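Local coordinates for enoyl-CoA hydratase carB homologue (Streptomyces cattleya, PDB 5O34), which probably acts as a crotonase-superfamily lyase related to CarB in the biosynthesis of the carbapenem antibiotic thienamycin, at residues L131-A136 with Q156-C161; I146-G152 with S167-V173; F185-M189 with F259-L263; V198-M202 with A216-L220. All blocks are in the same frame, centred on the assembly; numbering follows the deposited sequence.

In the fold
All four contacts belong to one crotonase-like domain, which assembles as a trimer. Along the chain, contacts 1 and 2 interleave: strand 149-151 of contact 2 runs into helix 152-158 of contact 1; the two also touch, Ser158 against Ile146. Contact 3 opens next with helix 184-194 and closes only in helix 252-273, after both halves of contact 4 have gone by. Contacts 1 and 3 are closest, with centres about 9 Å apart, and share one buried core through Tyr132, Gln156 and Met189. Contact 4 lies about 13 Å from contact 2 and 15 Å from contact 3, centre to centre, and touches both. The small sheet and helices 152-158, 184-194 and 196-205 thus pack into one continuous core.

Contact 1 (L131-A136 with Q156-C161); sequences LYTTVA and QISLCC
Helix 120-137 supplies the 131-136 side of this contact; facing it, 156-161 is the end of helix 152-158 running into a type I turn from Ser158 to Cys161. The backbones come closest at Ala136 and Cys160, with CA atoms 5.2 Å apart. Cys160 is the main bump. Its side chain (chi1 m) points into the hollow between Tyr132 and Val135, with Cys160 SG 3.7 Å from Tyr132 CB and Cys160 CB 3.6 Å from Val135 CG1. The same sulfur makes an oblique sulfur-aromatic contact with the Tyr132 ring, 4.7 Å from its centroid. In return Val135 (chi1 t) pushes CG1 towards Cys161, 4.1 Å from its SG. Nearer the start of both segments, Ile157 wedges between Leu131 and the edge of the Tyr132 ring: its CG1 lies 4.0 Å from Leu131 CD2 and 3.8 Å from Tyr132 CE1. The tyrosine ring, which also meets Phe185 edge-to-face, extends beside Gln156. Every touching residue is buried: helix 152-158 packs against helix 120-137 in the interior of a crotonase-like domain.

Contact 2 (I146-G152 with S167-V173); sequences IDGYAIG and SEQARLV
This is a parallel strand pairing in the small sheet, where 149-151 lies beside 171-173 with axes 4.8 Å apart and 10° between directions. Tyr149 pairs with Arg171, Ala150 with Leu172 and Ile151 with Val173. The ladder runs Arg171 N to Gly148 O (3.3 Å), Ala150 N to Arg171 O (3.0 Å), Val173 N to Ala150 O (3.1 Å) and Gly152 N to Val173 O (3.2 Å). Between them the chain passes through helix 152-158 and strand 163-167 of the larger sheet, stepping between sheets as in the repeating spiral of the crotonase fold, where relatives use the start of that helix for the oxyanion hole. Upstream, Ser167 N donates to Ile146 O (2.8 Å), while Ser167 OG donates to Asp147 OD1 (2.9 Å) and accepts from Gln169 N (3.1 Å), an ST turn. Ala150 and Leu172 face the interior. On the other face Arg171 CB sits over the Tyr149 ring, 4.2 Å from its centroid, a CH-pi contact, and the Arg171 guanidinium salt-bridges Glu208.

Contact 3 (F185-M189 with F259-L263); sequences FGGFM and FVAGL
Two nearly antiparallel helices meet here, joining helix 184-194 to the long C-terminal helix 252-273, which in this crotonase-like subunit folds back over its own chain. The short segments cross at 161°, and their axes stay 10.9 Å apart, a wide gap filled by large side chains without any hydrogen bond between them. Phe185 lies nearest Leu263 (CA atoms 7.3 Å apart) and Phe188 nearest Gly262 (7.7 Å). Phe188 adopts chi1 t, which sends its ring straight across the gap. Phe259, also chi1 t, reaches back from the other helix; the two rings are oblique, centroids 5.7 Å apart and planes at 34°, with Phe188 CE2 3.9 Å from Phe259 CD1. Leu263 (m, t) puts CD2 3.9 Å from Phe185 CD2 and 3.9 Å from Met189 CE. Met189 bends at its end (m, t, m) and lays CG 3.8 Å from Phe259 CZ. Phe185, with chi1 m, also meets Tyr132 edge-to-face, while Phe259 makes a cation-pi contact with Arg196 of the second subunit. Opposite Phe188 there is no room for a side chain: Phe188 CZ sits 3.5 Å from Gly262 CA, and a CB there would collide with it.

Contact 4 (V198-M202 with A216-L220); sequences VMQRM and ADGLL
One turn of helix 196-205 packs against the point where helix 211-217 ends and the chain turns away. Trimer contacts lie close by: Gln200 OE1 bonds His221 of the third subunit, and Gly218 O bonds Thr197 of the second. Along 216-220, the first residue to touch is Asp217, with Asp217 CA 6.9 Å from Val198 CA. Its side chain (chi1 m) points at the helix, bringing Asp217 CG to 3.6 Å from Val198 CG2; Asp217 OD2 forms a long salt bridge with Arg201 NH1 (3.6 Å), but its strongest partner is Trp209, whose indole NE1 hydrogen-bonds to it. Gly218 then leaves the helix at phi 93°, closing it with a Schellman motif, and at these angles a CB would jam against the preceding carbonyl oxygen. The reversal turns Leu219 back towards 198-202. With chi angles m and t, Leu219 places CD1 4.1 Å from Val198 CG1 and 3.6 Å from Met202 SD, while Val198 holds chi1 t and Met202 the m, t, p form. From Leu220 the chain runs on in extended form towards strand 222-224, leaving the Leu219 side chain packed among Leu190 and Ala194 of helix 184-194 and Trp209 of strand 209-210.

Contact 1 (L131-A136 with Q156-C161)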
loop_
_atom_site.group_PDB
_atom_site.type_symbol
_atom_site.label_atom_id
_atom_site.label_comp_id
_atom_site.label_asym_id
_atom_site.label_seq_id
_atom_site.Cartn_x
_atom_site.Cartn_y
_atom_site.Cartn_z
ATOM N N LEU A 131 15.412 -2.484 -17.989
ATOM C CA LEU A 131 16.131 -1.745 -16.954
ATOM C C LEU A 131 15.393 -1.836 -15.613
ATOM O O LEU A 131 16.010 -2.237 -14.625
ATOM C CB LEU A 131 16.403 -0.276 -17.358
ATOM C CG LEU A 131 17.010 0.651 -16.272
ATOM C CD1 LEU A 131 18.338 0.134 -15.758
ATOM C CD2 LEU A 131 17.158 2.066 -16.778
ATOM N N TYR A 132 14.074 -1.522 -15.584
ATOM C CA TYR A 132 13.295 -1.583 -14.338
ATOM C C TYR A 132 13.251 -2.992 -13.750
ATOM O O TYR A 132 13.401 -3.144 -12.535
ATOM C CB TYR A 132 11.876 -1.017 -14.507
ATOM C CG TYR A 132 11.794 0.413 -15.000
ATOM C CD1 TYR A 132 12.839 1.316 -14.780
ATOM C CD2 TYR A 132 10.643 0.891 -15.613
ATOM C CE1 TYR A 132 12.755 2.642 -15.208
ATOM C CE2 TYR A 132 10.537 2.222 -16.015
ATOM C CZ TYR A 132 11.605 3.085 -15.830
ATOM O OH TYR A 132 11.529 4.374 -16.287
ATOM N N THR A 133 13.095 -4.024 -14.613
ATOM C CA THR A 133 13.052 -5.416 -14.157
ATOM C C THR A 133 14.386 -5.886 -13.604
ATOM O O THR A 133 14.370 -6.590 -12.593
ATOM C CB THR A 133 12.492 -6.393 -15.213
ATOM O OG1 THR A 133 13.190 -6.250 -16.454
ATOM C CG2 THR A 133 10.983 -6.235 -15.422
ATOM N N THR A 134 15.534 -5.486 -14.213
ATOM C CA THR A 134 16.855 -5.933 -13.735
ATOM C C THR A 134 17.200 -5.258 -12.380
ATOM O O THR A 134 17.520 -5.974 -11.428
ATOM C CB THR A 134 17.960 -5.822 -14.826
ATOM O OG1 THR A 134 19.120 -6.534 -14.401
ATOM C CG2 THR A 134 18.370 -4.396 -15.127
ATOM N N VAL A 135 17.061 -3.915 -12.273
ATOM C CA VAL A 135 17.327 -3.160 -11.036
ATOM C C VAL A 135 16.562 -3.782 -9.844
ATOM O O VAL A 135 17.130 -3.919 -8.761
ATOM C CB VAL A 135 17.033 -1.641 -11.200
ATOM C CG1 VAL A 135 17.166 -0.888 -9.871
ATOM C CG2 VAL A 135 17.951 -1.017 -12.248
ATOM N N ALA A 136 15.301 -4.199 -10.073
ATOM C CA ALA A 136 14.430 -4.822 -9.075
ATOM C C ALA A 136 14.643 -6.337 -8.909
ATOM O O ALA A 136 14.355 -6.865 -7.831
ATOM C CB ALA A 136 12.975 -4.535 -9.413
ATOM N N GLN A 156 11.411 7.014 -11.762
ATOM C CA GLN A 156 11.064 5.601 -11.988
ATOM C C GLN A 156 12.217 4.629 -11.684
ATOM O O GLN A 156 11.987 3.586 -11.068
ATOM C CB GLN A 156 10.502 5.393 -13.399
ATOM C CG GLN A 156 9.042 5.849 -13.528
ATOM C CD GLN A 156 8.565 6.118 -14.932
ATOM O OE1 GLN A 156 7.765 7.034 -15.162
ATOM N NE2 GLN A 156 9.000 5.312 -15.897
ATOM N N ILE A 157 13.461 4.999 -12.046
ATOM C CA ILE A 157 14.665 4.197 -11.751
ATOM C C ILE A 157 14.848 4.103 -10.233
ATOM O O ILE A 157 15.061 3.005 -9.713
ATOM C CB ILE A 157 15.931 4.761 -12.475
ATOM C CG1 ILE A 157 15.774 4.645 -14.016
ATOM C CG2 ILE A 157 17.226 4.046 -12.006
ATOM C CD1 ILE A 157 16.663 5.594 -14.863
ATOM N N SER A 158 14.718 5.243 -9.524
ATOM C CA SER A 158 14.857 5.302 -8.062
ATOM C C SER A 158 13.808 4.422 -7.367
ATOM O O SER A 158 14.138 3.724 -6.401
ATOM C CB SER A 158 14.817 6.746 -7.562
ATOM O OG SER A 158 13.503 7.233 -7.332
ATOM N N LEU A 159 12.572 4.386 -7.918
ATOM C CA LEU A 159 11.472 3.555 -7.391
ATOM C C LEU A 159 11.693 2.019 -7.561
ATOM O O LEU A 159 10.897 1.230 -7.049
ATOM C CB LEU A 159 10.114 3.989 -7.966
ATOM C CG LEU A 159 9.659 5.427 -7.666
ATOM C CD1 LEU A 159 8.491 5.815 -8.532
ATOM C CD2 LEU A 159 9.335 5.641 -6.188
ATOM N N CYS A 160 12.798 1.605 -8.209
ATOM C CA CYS A 160 13.166 0.191 -8.372
ATOM C C CYS A 160 14.198 -0.223 -7.314
ATOM O O CYS A 160 14.403 -1.427 -7.081
ATOM C CB CYS A 160 13.687 -0.082 -9.779
ATOM S SG CYS A 160 12.494 0.236 -11.093
ATOM N N CYS A 161 14.843 0.787 -6.680
ATOM C CA CYS A 161 15.862 0.624 -5.633
ATOM C C CYS A 161 15.225 0.352 -4.264
ATOM O O CYS A 161 14.094 0.769 -4.008
ATOM C CB CYS A 161 16.799 1.833 -5.587
ATOM S SG CYS A 161 17.562 2.246 -7.181
#

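Contact 2 (I146-G152 with S167-V173)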
loop_
_atom_site.group_PDB
_atom_site.type_symbol
_atom_site.label_atom_id
_atom_site.label_comp_id
_atom_site.label_asym_id
_atom_site.label_seq_id
_atom_site.Cartn_x
_atom_site.Cartn_y
_atom_site.Cartn_z
ATOM N N ILE A 146 19.725 10.835 -4.009
ATOM C CA ILE A 146 19.106 11.948 -4.734
ATOM C C ILE A 146 19.453 13.313 -4.089
ATOM O O ILE A 146 19.130 13.547 -2.922
ATOM C CB ILE A 146 17.571 11.672 -4.875
ATOM C CG1 ILE A 146 17.311 10.214 -5.354
ATOM C CG2 ILE A 146 16.900 12.678 -5.807
ATOM C CD1 ILE A 146 15.844 9.675 -5.287
ATOM N N ASP A 147 20.159 14.180 -4.841
ATOM C CA ASP A 147 20.588 15.520 -4.395
ATOM C C ASP A 147 19.867 16.639 -5.130
ATOM O O ASP A 147 20.114 17.819 -4.866
ATOM C CB ASP A 147 22.111 15.715 -4.549
ATOM C CG ASP A 147 22.761 16.630 -3.505
ATOM O OD1 ASP A 147 22.047 17.475 -2.911
ATOM O OD2 ASP A 147 23.976 16.502 -3.282
ATOM N N GLY A 148 18.988 16.274 -6.046
ATOM C CA GLY A 148 18.237 17.256 -6.807
ATOM C C GLY A 148 16.937 16.696 -7.316
ATOM O O GLY A 148 16.308 15.861 -6.666
ATOM N N TYR A 149 16.536 17.159 -8.481
ATOM C CA TYR A 149 15.330 16.717 -9.147
ATOM C C TYR A 149 15.398 15.242 -9.587
ATOM O O TYR A 149 16.426 14.781 -10.082
ATOM C CB TYR A 149 15.063 17.603 -10.361
ATOM C CG TYR A 149 14.283 18.862 -10.067
ATOM C CD1 TYR A 149 14.932 20.037 -9.691
ATOM C CD2 TYR A 149 12.904 18.907 -10.249
ATOM C CE1 TYR A 149 14.220 21.220 -9.476
ATOM C CE2 TYR A 149 12.184 20.085 -10.053
ATOM C CZ TYR A 149 12.844 21.239 -9.660
ATOM O OH TYR A 149 12.125 22.395 -9.453
ATOM N N ALA A 150 14.291 14.518 -9.381
ATOM C CA ALA A 150 14.058 13.137 -9.808
ATOM C C ALA A 150 12.691 13.218 -10.495
ATOM O O ALA A 150 11.652 13.320 -9.835
ATOM C CB ALA A 150 14.024 12.201 -8.602
ATOM N N ILE A 151 12.722 13.324 -11.825
ATOM C CA ILE A 151 11.562 13.509 -12.707
ATOM C C ILE A 151 11.376 12.291 -13.639
ATOM O O ILE A 151 12.368 11.696 -14.070
ATOM C CB ILE A 151 11.754 14.828 -13.525
ATOM C CG1 ILE A 151 12.059 16.049 -12.618
ATOM C CG2 ILE A 151 10.573 15.121 -14.460
ATOM C CD1 ILE A 151 12.630 17.287 -13.384
ATOM N N GLY A 152 10.114 11.968 -13.954
ATOM C CA GLY A 152 9.714 10.889 -14.857
ATOM C C GLY A 152 10.506 9.603 -14.741
ATOM O O GLY A 152 10.448 8.923 -13.704
ATOM N N SER A 167 18.466 14.407 -0.330
ATOM C CA SER A 167 19.014 15.597 0.310
ATOM C C SER A 167 17.789 16.506 0.491
ATOM O O SER A 167 16.763 16.270 -0.159
ATOM C CB SER A 167 20.048 16.276 -0.586
ATOM O OG SER A 167 19.455 17.007 -1.649
ATOM N N GLU A 168 17.876 17.549 1.323
ATOM C CA GLU A 168 16.705 18.416 1.466
ATOM C C GLU A 168 16.473 19.303 0.204
ATOM O O GLU A 168 15.473 20.020 0.134
ATOM C CB GLU A 168 16.738 19.198 2.779
ATOM C CG GLU A 168 16.138 18.380 3.923
ATOM C CD GLU A 168 17.001 18.168 5.158
ATOM O OE1 GLU A 168 16.863 17.102 5.802
ATOM O OE2 GLU A 168 17.786 19.079 5.508
ATOM N N GLN A 169 17.330 19.134 -0.827
ATOM C CA GLN A 169 17.246 19.786 -2.141
ATOM C C GLN A 169 16.502 18.868 -3.133
ATOM O O GLN A 169 16.168 19.300 -4.246
ATOM C CB GLN A 169 18.660 20.109 -2.693
ATOM C CG GLN A 169 19.417 21.219 -1.952
ATOM C CD GLN A 169 18.708 22.556 -1.979
ATOM O OE1 GLN A 169 18.023 22.940 -1.023
ATOM N NE2 GLN A 169 18.875 23.304 -3.066
ATOM N N ALA A 170 16.262 17.599 -2.729
ATOM C CA ALA A 170 15.568 16.611 -3.555
ATOM C C ALA A 170 14.123 17.030 -3.791
ATOM O O ALA A 170 13.426 17.428 -2.857
ATOM C CB ALA A 170 15.632 15.227 -2.917
ATOM N N ARG A 171 13.713 17.027 -5.064
ATOM C CA ARG A 171 12.363 17.376 -5.497
ATOM C C ARG A 171 11.880 16.283 -6.459
ATOM O O ARG A 171 12.569 15.958 -7.423
ATOM C CB ARG A 171 12.307 18.804 -6.076
ATOM C CG ARG A 171 12.502 19.860 -4.980
ATOM C CD ARG A 171 12.453 21.301 -5.454
ATOM N NE ARG A 171 11.084 21.745 -5.726
ATOM C CZ ARG A 171 10.230 22.204 -4.811
ATOM N NH1 ARG A 171 10.587 22.276 -3.532
ATOM N NH2 ARG A 171 9.009 22.582 -5.166
ATOM N N LEU A 172 10.751 15.637 -6.125
ATOM C CA LEU A 172 10.208 14.496 -6.880
ATOM C C LEU A 172 8.980 14.899 -7.713
ATOM O O LEU A 172 8.099 15.579 -7.190
ATOM C CB LEU A 172 9.879 13.366 -5.882
ATOM C CG LEU A 172 11.025 12.423 -5.415
ATOM C CD1 LEU A 172 12.268 13.151 -4.919
ATOM C CD2 LEU A 172 10.567 11.539 -4.310
ATOM N N VAL A 173 8.950 14.538 -9.021
ATOM C CA VAL A 173 7.872 14.911 -9.933
ATOM C C VAL A 173 7.578 13.772 -10.898
ATOM O O VAL A 173 8.474 13.088 -11.389
ATOM C CB VAL A 173 8.167 16.233 -10.738
ATOM C CG1 VAL A 173 6.901 17.051 -10.990
ATOM C CG2 VAL A 173 9.246 17.097 -10.079
#

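Contact 3 (F185-M189 with F259-L263)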
loop_
_atom_site.group_PDB
_atom_site.type_symbol
_atom_site.label_atom_id
_atom_site.label_comp_id
_atom_site.label_asym_id
_atom_site.label_seq_id
_atom_site.Cartn_x
_atom_site.Cartn_y
_atom_site.Cartn_z
ATOM N N PHE A 185 3.976 3.080 -16.191
ATOM C CA PHE A 185 5.054 2.711 -15.286
ATOM C C PHE A 185 5.034 3.563 -14.026
ATOM O O PHE A 185 5.095 3.017 -12.925
ATOM C CB PHE A 185 6.402 2.806 -16.001
ATOM C CG PHE A 185 6.737 1.594 -16.831
ATOM C CD1 PHE A 185 6.791 1.676 -18.219
ATOM C CD2 PHE A 185 6.985 0.365 -16.228
ATOM C CE1 PHE A 185 7.107 0.550 -18.990
ATOM C CE2 PHE A 185 7.303 -0.757 -16.998
ATOM C CZ PHE A 185 7.351 -0.661 -18.376
ATOM N N GLY A 186 4.892 4.875 -14.198
ATOM C CA GLY A 186 4.832 5.824 -13.096
ATOM C C GLY A 186 3.697 5.527 -12.144
ATOM O O GLY A 186 3.901 5.510 -10.931
ATOM N N GLY A 187 2.525 5.238 -12.706
ATOM C CA GLY A 187 1.327 4.872 -11.965
ATOM C C GLY A 187 1.541 3.610 -11.158
ATOM O O GLY A 187 1.275 3.600 -9.954
ATOM N N PHE A 188 2.083 2.553 -11.798
ATOM C CA PHE A 188 2.380 1.294 -11.107
ATOM C C PHE A 188 3.429 1.449 -9.988
ATOM O O PHE A 188 3.203 0.992 -8.861
ATOM C CB PHE A 188 2.805 0.196 -12.098
ATOM C CG PHE A 188 3.170 -1.087 -11.393
ATOM C CD1 PHE A 188 2.183 -1.963 -10.955
ATOM C CD2 PHE A 188 4.497 -1.389 -11.105
ATOM C CE1 PHE A 188 2.514 -3.113 -10.245
ATOM C CE2 PHE A 188 4.825 -2.543 -10.399
ATOM C CZ PHE A 188 3.829 -3.387 -9.958
ATOM N N MET A 189 4.574 2.069 -10.309
ATOM C CA MET A 189 5.705 2.233 -9.395
ATOM C C MET A 189 5.412 3.131 -8.190
ATOM O O MET A 189 5.886 2.829 -7.091
ATOM C CB MET A 189 6.956 2.708 -10.152
ATOM C CG MET A 189 7.771 1.558 -10.734
ATOM S SD MET A 189 9.133 2.027 -11.848
ATOM C CE MET A 189 8.280 2.176 -13.265
ATOM N N PHE A 259 6.682 -7.336 -7.463
ATOM C CA PHE A 259 6.996 -6.034 -8.067
ATOM C C PHE A 259 7.575 -6.206 -9.480
ATOM O O PHE A 259 7.180 -5.488 -10.408
ATOM C CB PHE A 259 7.937 -5.225 -7.148
ATOM C CG PHE A 259 8.292 -3.844 -7.647
ATOM C CD1 PHE A 259 7.421 -2.775 -7.468
ATOM C CD2 PHE A 259 9.509 -3.606 -8.276
ATOM C CE1 PHE A 259 7.747 -1.500 -7.937
ATOM C CE2 PHE A 259 9.838 -2.327 -8.741
ATOM C CZ PHE A 259 8.954 -1.281 -8.572
ATOM N N VAL A 260 8.473 -7.195 -9.648
ATOM C CA VAL A 260 9.077 -7.531 -10.946
ATOM C C VAL A 260 7.978 -8.040 -11.916
ATOM O O VAL A 260 7.949 -7.620 -13.078
ATOM C CB VAL A 260 10.249 -8.547 -10.793
ATOM C CG1 VAL A 260 10.764 -9.027 -12.149
ATOM C CG2 VAL A 260 11.392 -7.959 -9.959
ATOM N N ALA A 261 7.061 -8.902 -11.418
ATOM C CA ALA A 261 5.944 -9.455 -12.203
ATOM C C ALA A 261 5.004 -8.331 -12.675
ATOM O O ALA A 261 4.509 -8.371 -13.805
ATOM C CB ALA A 261 5.171 -10.470 -11.373
ATOM N N GLY A 262 4.813 -7.334 -11.808
ATOM C CA GLY A 262 3.995 -6.165 -12.078
ATOM C C GLY A 262 4.534 -5.346 -13.229
ATOM O O GLY A 262 3.769 -4.953 -14.113
ATOM N N LEU A 263 5.869 -5.108 -13.227
ATOM C CA LEU A 263 6.601 -4.375 -14.265
ATOM C C LEU A 263 6.533 -5.106 -15.601
ATOM O O LEU A 263 6.399 -4.448 -16.639
ATOM C CB LEU A 263 8.077 -4.171 -13.863
ATOM C CG LEU A 263 8.401 -3.189 -12.713
ATOM C CD1 LEU A 263 9.804 -3.409 -12.217
ATOM C CD2 LEU A 263 8.223 -1.740 -13.142
#

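Contact 4 (V198-M202 with A216-L220)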
loop_
_atom_site.group_PDB
_atom_site.type_symbol
_atom_site.label_atom_id
_atom_site.label_comp_id
_atom_site.label_asym_id
_atom_site.label_seq_id
_atom_site.Cartn_x
_atom_site.Cartn_y
_atom_site.Cartn_z
ATOM N N VAL A 198 -1.205 8.783 -2.927
ATOM C CA VAL A 198 -0.042 9.597 -3.281
ATOM C C VAL A 198 0.222 9.491 -4.778
ATOM O O VAL A 198 0.411 10.516 -5.429
ATOM C CB VAL A 198 1.201 9.306 -2.400
ATOM C CG1 VAL A 198 2.439 10.042 -2.918
ATOM C CG2 VAL A 198 0.925 9.707 -0.951
ATOM N N MET A 199 0.138 8.278 -5.334
ATOM C CA MET A 199 0.296 8.066 -6.769
ATOM C C MET A 199 -0.671 8.983 -7.551
ATOM O O MET A 199 -0.239 9.738 -8.431
ATOM C CB MET A 199 0.037 6.590 -7.106
ATOM C CG MET A 199 0.142 6.262 -8.597
ATOM S SD MET A 199 -1.409 6.391 -9.528
ATOM C CE MET A 199 -2.392 5.033 -8.775
ATOM N N GLN A 200 -1.972 8.920 -7.198
ATOM C CA GLN A 200 -3.060 9.670 -7.834
ATOM C C GLN A 200 -2.891 11.162 -7.692
ATOM O O GLN A 200 -3.116 11.889 -8.657
ATOM C CB GLN A 200 -4.405 9.222 -7.289
ATOM C CG GLN A 200 -4.847 7.874 -7.851
ATOM C CD GLN A 200 -5.929 7.195 -7.038
ATOM O OE1 GLN A 200 -6.124 7.437 -5.836
ATOM N NE2 GLN A 200 -6.622 6.277 -7.661
ATOM N N ARG A 201 -2.446 11.616 -6.514
ATOM C CA ARG A 201 -2.187 13.029 -6.256
ATOM C C ARG A 201 -1.042 13.506 -7.177
ATOM O O ARG A 201 -1.174 14.545 -7.820
ATOM C CB ARG A 201 -1.813 13.252 -4.785
ATOM C CG ARG A 201 -2.962 13.156 -3.792
ATOM C CD ARG A 201 -2.467 13.277 -2.356
ATOM N NE ARG A 201 -1.780 14.555 -2.117
ATOM C CZ ARG A 201 -0.801 14.739 -1.228
ATOM N NH1 ARG A 201 -0.381 13.731 -0.473
ATOM N NH2 ARG A 201 -0.234 15.932 -1.095
ATOM N N MET A 202 0.035 12.707 -7.295
ATOM C CA MET A 202 1.197 13.026 -8.127
ATOM C C MET A 202 0.900 13.079 -9.620
ATOM O O MET A 202 1.280 14.054 -10.264
ATOM C CB MET A 202 2.360 12.076 -7.845
ATOM C CG MET A 202 3.063 12.377 -6.566
ATOM S SD MET A 202 4.616 11.491 -6.444
ATOM C CE MET A 202 5.749 12.687 -7.234
ATOM N N ALA A 216 7.475 11.659 4.252
ATOM C CA ALA A 216 6.218 11.365 4.953
ATOM C C ALA A 216 5.362 10.363 4.156
ATOM O O ALA A 216 4.861 9.387 4.727
ATOM C CB ALA A 216 5.441 12.655 5.193
ATOM N N ASP A 217 5.285 10.566 2.823
ATOM C CA ASP A 217 4.497 9.766 1.887
ATOM C C ASP A 217 5.130 8.427 1.455
ATOM O O ASP A 217 4.418 7.596 0.892
ATOM C CB ASP A 217 4.114 10.622 0.670
ATOM C CG ASP A 217 3.143 11.757 1.020
ATOM O OD1 ASP A 217 2.449 11.652 2.056
ATOM O OD2 ASP A 217 3.052 12.731 0.241
ATOM N N GLY A 218 6.399 8.189 1.780
ATOM C CA GLY A 218 7.086 6.939 1.437
ATOM C C GLY A 218 7.855 6.949 0.126
ATOM O O GLY A 218 8.291 5.902 -0.343
ATOM N N LEU A 219 8.041 8.116 -0.476
ATOM C CA LEU A 219 8.804 8.257 -1.713
ATOM C C LEU A 219 10.311 8.294 -1.449
ATOM O O LEU A 219 11.104 7.957 -2.330
ATOM C CB LEU A 219 8.333 9.477 -2.486
ATOM C CG LEU A 219 6.891 9.415 -2.986
ATOM C CD1 LEU A 219 6.430 10.771 -3.430
ATOM C CD2 LEU A 219 6.744 8.407 -4.096
ATOM N N LEU A 220 10.697 8.701 -0.226
ATOM C CA LEU A 220 12.071 8.678 0.287
ATOM C C LEU A 220 12.054 7.838 1.549
ATOM O O LEU A 220 11.087 7.889 2.307
ATOM C CB LEU A 220 12.615 10.081 0.611
ATOM C CG LEU A 220 12.841 11.050 -0.557
ATOM C CD1 LEU A 220 13.346 12.376 -0.049
ATOM C CD2 LEU A 220 13.792 10.485 -1.614
#